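Local structure of 3-ketosteroid-delta4-5alpha-dehydrogenase (Rhodococcus jostii, 4AT2) at residues 311-316 / 341-346; 352-357 / 439-444; 318-323 / 334-339. The protein catalyses the flavin-dependent dehydrogenation of 3-ketosteroids, forming the double bond between carbons 4 and 5 of 5alpha-steroids during steroid breakdown. One frame throughout, in Å; residues are numbered along the deposited sequence. Where two conformers were deposited one is given.

Contact 1. Residues 311-316 / 341-346; sequences VAFVCD and GRIGQM. With ASD (4-androstene-3-17-dione), chain B.
Gly341 meets Val311 backbone to backbone, its CA giving a CA-H...O contact to Val311 O at 3.4 Å. The two carbonyl oxygens lie only 3.1 Å apart, a pair of acceptors that cannot bond each other. A water probably relieves part of this: it accepts from Val311 N and donates to Gly341 O, each at 3.0 Å. Two residues on, Ile343 lays its CG2 over one face of the Phe313 ring, 4.0 Å from the centroid and displaced toward the rim, a CH-pi contact. With CG anti to the backbone N (chi1 -174°), the Phe313 ring reaches out beside the helix to receive that methyl. The fold here is an edge strand of an antiparallel sheet, 309-313, crossed by helix 340-350, with 104° between 311-313 and 341-346; Val311 and Phe313 face the helix, while Ala312 points away and sets its CB 3.6 Å from C11 of the bound androstenedione. The CA of Gly344 comes within 4.7 Å of the CA of Phe313, and a CB there would collide with Val311 O; its bare CA lies instead against Phe313 CB. Gln345 crosses Val311, its CG 3.8 Å from Val311 CG2, and sends NE2 to the carbonyls of Thr309 and Gly484.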
# COMPACT_ATOMS: atom_id res chain seq x y z
N VAL A 311 -4.08 8.03 9.76
CA VAL A 311 -2.87 8.59 10.37
C VAL A 311 -3.22 9.88 11.09
O VAL A 311 -3.68 10.84 10.47
CB VAL A 311 -1.76 8.87 9.34
CG1 VAL A 311 -0.50 9.33 10.05
CG2 VAL A 311 -1.45 7.64 8.48
N ALA A 312 -3.01 9.91 12.40
CA ALA A 312 -3.23 11.11 13.21
C ALA A 312 -1.92 11.87 13.34
O ALA A 312 -0.86 11.31 13.08
CB ALA A 312 -3.77 10.73 14.58
N PHE A 313 -2.00 13.13 13.74
CA PHE A 313 -0.85 14.02 13.82
C PHE A 313 -1.03 14.76 15.13
O PHE A 313 -1.95 15.57 15.26
CB PHE A 313 -0.91 14.98 12.62
CG PHE A 313 0.29 15.87 12.46
CD1 PHE A 313 1.56 15.34 12.24
CD2 PHE A 313 0.14 17.26 12.46
CE1 PHE A 313 2.66 16.18 12.06
CE2 PHE A 313 1.23 18.10 12.28
CZ PHE A 313 2.49 17.56 12.07
N VAL A 314 -0.19 14.46 16.13
CA VAL A 314 -0.51 14.84 17.51
C VAL A 314 -0.06 16.26 17.88
O VAL A 314 0.76 16.48 18.77
CB VAL A 314 -0.08 13.79 18.55
CG1 VAL A 314 -0.98 12.55 18.46
CG2 VAL A 314 1.40 13.43 18.41
N CYS A 315 -0.63 17.22 17.18
CA CYS A 315 -0.44 18.62 17.47
C CYS A 315 -1.80 19.29 17.32
O CYS A 315 -2.63 18.85 16.52
CB CYS A 315 0.59 19.23 16.52
SG CYS A 315 0.99 20.96 16.86
N ASP A 316 -2.06 20.35 18.08
CA ASP A 316 -3.38 20.95 18.05
C ASP A 316 -3.64 21.72 16.75
O ASP A 316 -2.81 22.53 16.34
CB ASP A 316 -3.57 21.89 19.24
CG ASP A 316 -5.00 22.33 19.35
OD1 ASP A 316 -5.82 21.49 19.77
OD2 ASP A 316 -5.30 23.49 18.98
N GLY A 341 -5.94 14.83 10.01
CA GLY A 341 -5.68 13.46 9.56
C GLY A 341 -5.03 13.41 8.19
O GLY A 341 -4.18 12.57 7.93
N ARG A 342 -5.45 14.31 7.30
CA ARG A 342 -4.85 14.42 5.98
C ARG A 342 -3.44 14.97 6.13
O ARG A 342 -2.51 14.48 5.49
CB ARG A 342 -5.70 15.32 5.08
CG ARG A 342 -5.13 15.47 3.67
CD ARG A 342 -6.16 16.03 2.69
NE ARG A 342 -5.50 16.29 1.42
CZ ARG A 342 -5.30 15.38 0.47
NH1 ARG A 342 -5.75 14.14 0.62
NH2 ARG A 342 -4.65 15.73 -0.63
N ILE A 343 -3.26 15.95 7.02
CA ILE A 343 -1.90 16.42 7.34
C ILE A 343 -1.02 15.25 7.81
O ILE A 343 0.14 15.12 7.38
CB ILE A 343 -1.93 17.56 8.39
CG1 ILE A 343 -2.58 18.81 7.77
CG2 ILE A 343 -0.51 17.87 8.88
CD1 ILE A 343 -2.81 19.96 8.73
N GLY A 344 -1.57 14.40 8.67
CA GLY A 344 -0.87 13.21 9.17
C GLY A 344 -0.45 12.29 8.03
O GLY A 344 0.71 11.87 7.96
N GLN A 345 -1.39 11.96 7.14
CA GLN A 345 -1.08 11.09 6.00
C GLN A 345 -0.03 11.74 5.09
O GLN A 345 0.90 11.07 4.67
CB GLN A 345 -2.33 10.77 5.18
CG GLN A 345 -3.24 9.74 5.83
CD GLN A 345 -4.22 9.13 4.83
OE1 GLN A 345 -4.48 9.71 3.76
NE2 GLN A 345 -4.75 7.95 5.17
N MET A 346 -0.18 13.02 4.79
CA MET A 346 0.79 13.65 3.88
C MET A 346 2.18 13.63 4.51
O MET A 346 3.19 13.40 3.83
CB MET A 346 0.38 15.08 3.52
CG MET A 346 -0.96 15.23 2.84
SD MET A 346 -1.15 14.32 1.29
CE MET A 346 -2.03 12.85 1.83
C1 ASD B . -9.06 9.11 15.04
C10 ASD B . -9.07 10.61 15.39
C11 ASD B . -6.78 10.42 16.56
C12 ASD B . -5.89 10.71 17.80
C13 ASD B . -6.11 12.13 18.31
C14 ASD B . -7.60 12.31 18.59
C15 ASD B . -7.69 13.55 19.50
C16 ASD B . -6.49 13.39 20.45
C17 ASD B . -5.58 12.46 19.67
C18 ASD B . -5.48 13.16 17.37
C19 ASD B . -8.48 11.41 14.23
C2 ASD B . -9.96 8.72 13.84
C3 ASD B . -11.31 9.40 13.90
C4 ASD B . -11.54 10.48 14.91
C5 ASD B . -10.51 11.07 15.56
C6 ASD B . -10.84 12.28 16.43
C7 ASD B . -9.98 12.34 17.69
C8 ASD B . -8.49 12.20 17.35
C9 ASD B . -8.27 10.82 16.70
O1 ASD B . -12.22 9.06 13.15
O2 ASD B . -4.51 12.03 20.09
O HOH W 1 -5.76 10.14 8.55

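Contact 2. Residues 352-357 / 439-444; sequences DNQAFL and DLRGFT
Asn353 and Thr444 run alongside each other head to tail, and Thr444 OG1 donates to Asn353 OD1 at 2.7 Å, tilted 31° from the carbonyl plane. Thr444 can do this because chi1 (57°) puts OG1 between its backbone N and carbonyl carbon, turned to the amide. The Asn353 backbone oxygen takes a straight bond from Gly442 N (3.1 Å, 173°). Gly442 is the third residue of a type II turn, a place with positive phi that glycine adopts without strain. Arg441, the residue before it, bends at chi3, so that its chain folds over Gln354, with CD 3.1 Å from Gln354 OE1, and brings the guanidinium to Phe356. Phe356 CE1 lies over one guanidinium face, 3.6 Å from Arg441 NE, while NH1 comes to the ring's edge. Asp439 holds that group side-on: OD1 accepts from Arg441 NE at 2.9 Å and, in an Asx turn, from Arg441 N on the opposite face of its plane, while OD2 takes NH2 and Lys382. Putting an alanine in place of Asp439 would probably leave Arg441 and Lys382 without their shared counter-charge and let the guanidinium swing off Phe356. Phe356 and Asp439 pair across antiparallel strands 356-360 and 435-439; next in the chain, Leu440 packs on Leu357 and reaches Leu325 of strand 324-326 and Phe313 of strand 309-313, while Asn353 and Thr444 both touch Leu348 of helix 340-350.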
# COMPACT_ATOMS: atom_id res chain seq x y z
N ASP A 352 8.48 11.71 4.59
CA ASP A 352 9.33 10.86 5.44
C ASP A 352 9.13 11.13 6.93
O ASP A 352 10.07 11.05 7.72
CB ASP A 352 10.80 11.00 5.05
CG ASP A 352 11.64 9.85 5.55
OD1 ASP A 352 11.12 8.71 5.60
OD2 ASP A 352 12.82 10.07 5.89
N ASN A 353 7.90 11.48 7.28
CA ASN A 353 7.49 11.74 8.67
C ASN A 353 8.17 12.96 9.32
O ASN A 353 8.16 13.08 10.54
CB ASN A 353 7.68 10.48 9.53
CG ASN A 353 6.66 10.37 10.64
OD1 ASN A 353 5.59 10.98 10.57
ND2 ASN A 353 6.98 9.58 11.66
N GLN A 354 8.75 13.83 8.50
CA GLN A 354 9.46 15.02 9.00
C GLN A 354 8.64 16.26 8.75
O GLN A 354 8.31 16.56 7.59
CB GLN A 354 10.80 15.22 8.27
CG GLN A 354 11.63 13.96 8.14
CD GLN A 354 12.12 13.48 9.47
OE1 GLN A 354 12.98 14.11 10.09
NE2 GLN A 354 11.60 12.35 9.92
N ALA A 355 8.30 16.98 9.82
CA ALA A 355 7.55 18.23 9.69
C ALA A 355 7.94 19.20 10.79
O ALA A 355 8.30 18.79 11.89
CB ALA A 355 6.05 17.96 9.75
N PHE A 356 7.85 20.49 10.48
CA PHE A 356 8.03 21.54 11.47
C PHE A 356 6.93 22.55 11.26
O PHE A 356 6.55 22.81 10.11
CB PHE A 356 9.37 22.27 11.27
CG PHE A 356 10.57 21.36 11.26
CD1 PHE A 356 11.19 21.00 12.45
CD2 PHE A 356 11.07 20.88 10.06
CE1 PHE A 356 12.31 20.18 12.44
CE2 PHE A 356 12.19 20.04 10.04
CZ PHE A 356 12.81 19.71 11.24
N LEU A 357 6.42 23.13 12.35
CA LEU A 357 5.49 24.25 12.23
C LEU A 357 6.25 25.55 12.45
O LEU A 357 6.83 25.77 13.52
CB LEU A 357 4.30 24.13 13.22
CG LEU A 357 3.26 25.25 13.04
CD1 LEU A 357 2.47 25.06 11.75
CD2 LEU A 357 2.31 25.34 14.24
N ASP A 439 9.06 21.35 16.57
CA ASP A 439 9.61 20.11 16.02
C ASP A 439 8.52 19.04 15.99
O ASP A 439 8.13 18.50 17.04
CB ASP A 439 10.79 19.64 16.88
CG ASP A 439 11.54 18.48 16.27
OD1 ASP A 439 11.08 17.90 15.25
OD2 ASP A 439 12.61 18.13 16.81
N LEU A 440 8.02 18.75 14.80
CA LEU A 440 6.92 17.81 14.62
C LEU A 440 7.38 16.60 13.82
O LEU A 440 6.60 15.97 13.11
CB LEU A 440 5.71 18.50 13.97
CG LEU A 440 5.16 19.70 14.74
CD1 LEU A 440 4.05 20.40 13.96
CD2 LEU A 440 4.63 19.26 16.09
N ARG A 441 8.67 16.28 13.94
CA ARG A 441 9.20 15.03 13.39
C ARG A 441 8.75 13.86 14.24
O ARG A 441 8.80 13.92 15.47
CB ARG A 441 10.73 15.09 13.30
CG ARG A 441 11.20 16.13 12.30
CD ARG A 441 12.71 16.30 12.33
NE ARG A 441 13.17 16.86 13.59
CZ ARG A 441 14.42 17.26 13.79
NH1 ARG A 441 15.31 17.17 12.81
NH2 ARG A 441 14.77 17.76 14.97
N GLY A 442 8.26 12.80 13.60
CA GLY A 442 7.78 11.62 14.33
C GLY A 442 6.54 11.86 15.18
O GLY A 442 6.41 11.33 16.29
N PHE A 443 5.61 12.64 14.64
CA PHE A 443 4.38 12.99 15.35
C PHE A 443 3.14 12.27 14.83
O PHE A 443 2.02 12.65 15.13
CB PHE A 443 4.16 14.51 15.30
CG PHE A 443 4.63 15.22 16.54
CD1 PHE A 443 5.97 15.19 16.91
CD2 PHE A 443 3.72 15.91 17.34
CE1 PHE A 443 6.41 15.84 18.06
CE2 PHE A 443 4.15 16.55 18.49
CZ PHE A 443 5.49 16.52 18.85
N THR A 444 3.35 11.19 14.08
CA THR A 444 2.22 10.46 13.53
C THR A 444 2.04 9.09 14.18
O THR A 444 2.99 8.50 14.70
CB THR A 444 2.37 10.28 12.01
OG1 THR A 444 3.60 9.60 11.73
CG2 THR A 444 2.35 11.64 11.30
O HOH W 2 5.43 13.66 12.02
O HOH W 3 5.68 8.68 14.08
O HOH W 4 14.68 16.38 9.51

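Contact 3. Residues 318-323 / 334-339; sequences QLIVRG and VPEDTY
The carboxylate of Glu336 is the flat group that approaches the other segment, its CD 3.7 Å from Gly323 O; both of its oxygens find partners elsewhere, OE1 in salt bridges with Arg332 and Lys423 and OE2 in a bond from Leu325 N. A second flat group, the guanidinium of Arg322, has Gln318 at its edge: NH1 donates in the guanidinium plane to Gln318 O at 2.9 Å and to Gln318 OE1 at 3.0 Å, tying the turn back to the helix. The motif is a pair of type I beta turns packed together, Ile320 to Gly323 as the chain leaves helix 317-320 and Pro335 to Thr338 just ahead of Tyr339, a residue of the steroid pocket that is also the N-cap of helix 340-350. Glu336, within the second turn, reaches across to the first because its chain bends at chi2 (82°): the methylenes lie against the backbone carbonyls, with CG 3.5 Å from Gly323 O, while the charged end turns to its basic partners. Glutamate suits this place by joining a flexible aliphatic stem to a charged end. Asp337 sends OD2 to Lys424 and meets the first turn with its aliphatic part. Val321, beta-branched and compact, answers with the methyl that stands anti to its backbone N, placing CG2 3.7 Å from Asp337 CB.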
# COMPACT_ATOMS: atom_id res chain seq x y z
N GLN A 318 -5.49 24.26 16.10
CA GLN A 318 -5.57 25.71 16.22
C GLN A 318 -4.19 26.37 16.11
O GLN A 318 -4.09 27.52 15.71
CB GLN A 318 -6.27 26.14 17.52
CG GLN A 318 -7.74 25.70 17.60
CD GLN A 318 -8.72 26.73 17.07
OE1 GLN A 318 -8.44 27.42 16.09
NE2 GLN A 318 -9.88 26.83 17.72
N LEU A 319 -3.14 25.63 16.47
CA LEU A 319 -1.77 26.10 16.24
C LEU A 319 -1.40 25.93 14.77
O LEU A 319 -0.90 26.87 14.13
CB LEU A 319 -0.77 25.34 17.12
CG LEU A 319 -0.91 25.56 18.63
CD1 LEU A 319 -0.01 24.60 19.38
CD2 LEU A 319 -0.59 27.00 18.98
N ILE A 320 -1.64 24.72 14.25
CA ILE A 320 -1.25 24.37 12.88
C ILE A 320 -1.79 25.40 11.88
O ILE A 320 -1.06 25.88 11.00
CB ILE A 320 -1.74 22.94 12.50
CG1 ILE A 320 -1.05 21.89 13.39
CG2 ILE A 320 -1.46 22.62 11.04
CD1 ILE A 320 -1.65 20.51 13.26
N VAL A 321 -3.07 25.75 12.01
CA VAL A 321 -3.74 26.60 11.03
C VAL A 321 -3.18 28.03 10.98
O VAL A 321 -3.36 28.73 9.99
CB VAL A 321 -5.27 26.60 11.24
CG1 VAL A 321 -5.68 27.53 12.37
CG2 VAL A 321 -5.99 26.94 9.94
N ARG A 322 -2.46 28.44 12.03
CA ARG A 322 -1.93 29.79 12.13
C ARG A 322 -0.45 29.90 11.76
O ARG A 322 0.13 30.98 11.85
CB ARG A 322 -2.17 30.34 13.55
CG ARG A 322 -3.64 30.63 13.81
CD ARG A 322 -3.89 30.96 15.28
NE ARG A 322 -5.25 31.46 15.43
CZ ARG A 322 -6.34 30.70 15.55
NH1 ARG A 322 -6.26 29.37 15.59
NH2 ARG A 322 -7.53 31.30 15.63
N GLY A 323 0.15 28.80 11.33
CA GLY A 323 1.53 28.84 10.84
C GLY A 323 1.65 28.20 9.47
O GLY A 323 0.64 27.99 8.77
N VAL A 334 1.43 21.00 2.39
CA VAL A 334 -0.00 20.75 2.64
C VAL A 334 -0.67 22.06 3.11
O VAL A 334 -0.07 22.79 3.88
CB VAL A 334 -0.20 19.60 3.67
CG1 VAL A 334 0.38 19.96 5.05
CG2 VAL A 334 -1.66 19.17 3.76
N PRO A 335 -1.90 22.36 2.64
CA PRO A 335 -2.55 23.54 3.22
C PRO A 335 -2.85 23.29 4.70
O PRO A 335 -3.35 22.21 5.06
CB PRO A 335 -3.84 23.68 2.40
CG PRO A 335 -4.12 22.26 1.95
CD PRO A 335 -2.75 21.73 1.61
N GLU A 336 -2.54 24.27 5.54
CA GLU A 336 -2.57 24.06 6.99
C GLU A 336 -3.98 24.07 7.58
O GLU A 336 -4.15 23.84 8.78
CB GLU A 336 -1.63 25.05 7.71
CG GLU A 336 -0.13 24.85 7.40
CD GLU A 336 0.32 25.49 6.09
OE1 GLU A 336 -0.48 26.22 5.44
OE2 GLU A 336 1.49 25.28 5.69
N ASP A 337 -4.98 24.32 6.72
CA ASP A 337 -6.38 24.31 7.15
C ASP A 337 -7.14 23.05 6.73
O ASP A 337 -8.33 22.95 6.97
CB ASP A 337 -7.11 25.58 6.70
CG ASP A 337 -7.14 25.76 5.19
OD1 ASP A 337 -6.40 25.04 4.47
OD2 ASP A 337 -7.92 26.61 4.73
N THR A 338 -6.44 22.08 6.14
CA THR A 338 -7.12 20.82 5.85
C THR A 338 -7.27 20.00 7.13
O THR A 338 -6.77 20.38 8.19
CB THR A 338 -6.46 20.00 4.71
OG1 THR A 338 -7.34 18.92 4.36
CG2 THR A 338 -5.11 19.43 5.14
N TYR A 339 -8.01 18.90 7.02
CA TYR A 339 -8.18 17.94 8.10
C TYR A 339 -6.82 17.49 8.63
O TYR A 339 -5.93 17.13 7.87
CB TYR A 339 -8.98 16.75 7.54
CG TYR A 339 -9.09 15.52 8.41
CD1 TYR A 339 -9.48 15.61 9.74
CD2 TYR A 339 -8.83 14.25 7.87
CE1 TYR A 339 -9.60 14.47 10.53
CE2 TYR A 339 -8.96 13.11 8.65
CZ TYR A 339 -9.34 13.23 9.97
OH TYR A 339 -9.46 12.10 10.75

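In the fold
Following the chain, strand 309-313 opens contact 1, and helix 317-320 follows it directly and opens contact 3. Contact 3 closes first, at 334-339, after a short excursion through strand 324-326; helix 340-350 then returns to the strand and closes contact 1, so contact 3 is nested within its loop. Contact 2 comes afterwards in series: 352-357 follows the same helix, but its partner 439-444 arrives only after 81 intervening residues. That partner leads into strand 444-452, the neighbour of 309-313, and a probable hydrogen bond from Val314 N to Phe443 O joins contacts 1 and 2. Leu357 packs on the 318-323 backbone, linking contacts 2 and 3. Together they tie two antiparallel sheets to helix 340-350, with strand 309-313 between that helix and the steroid.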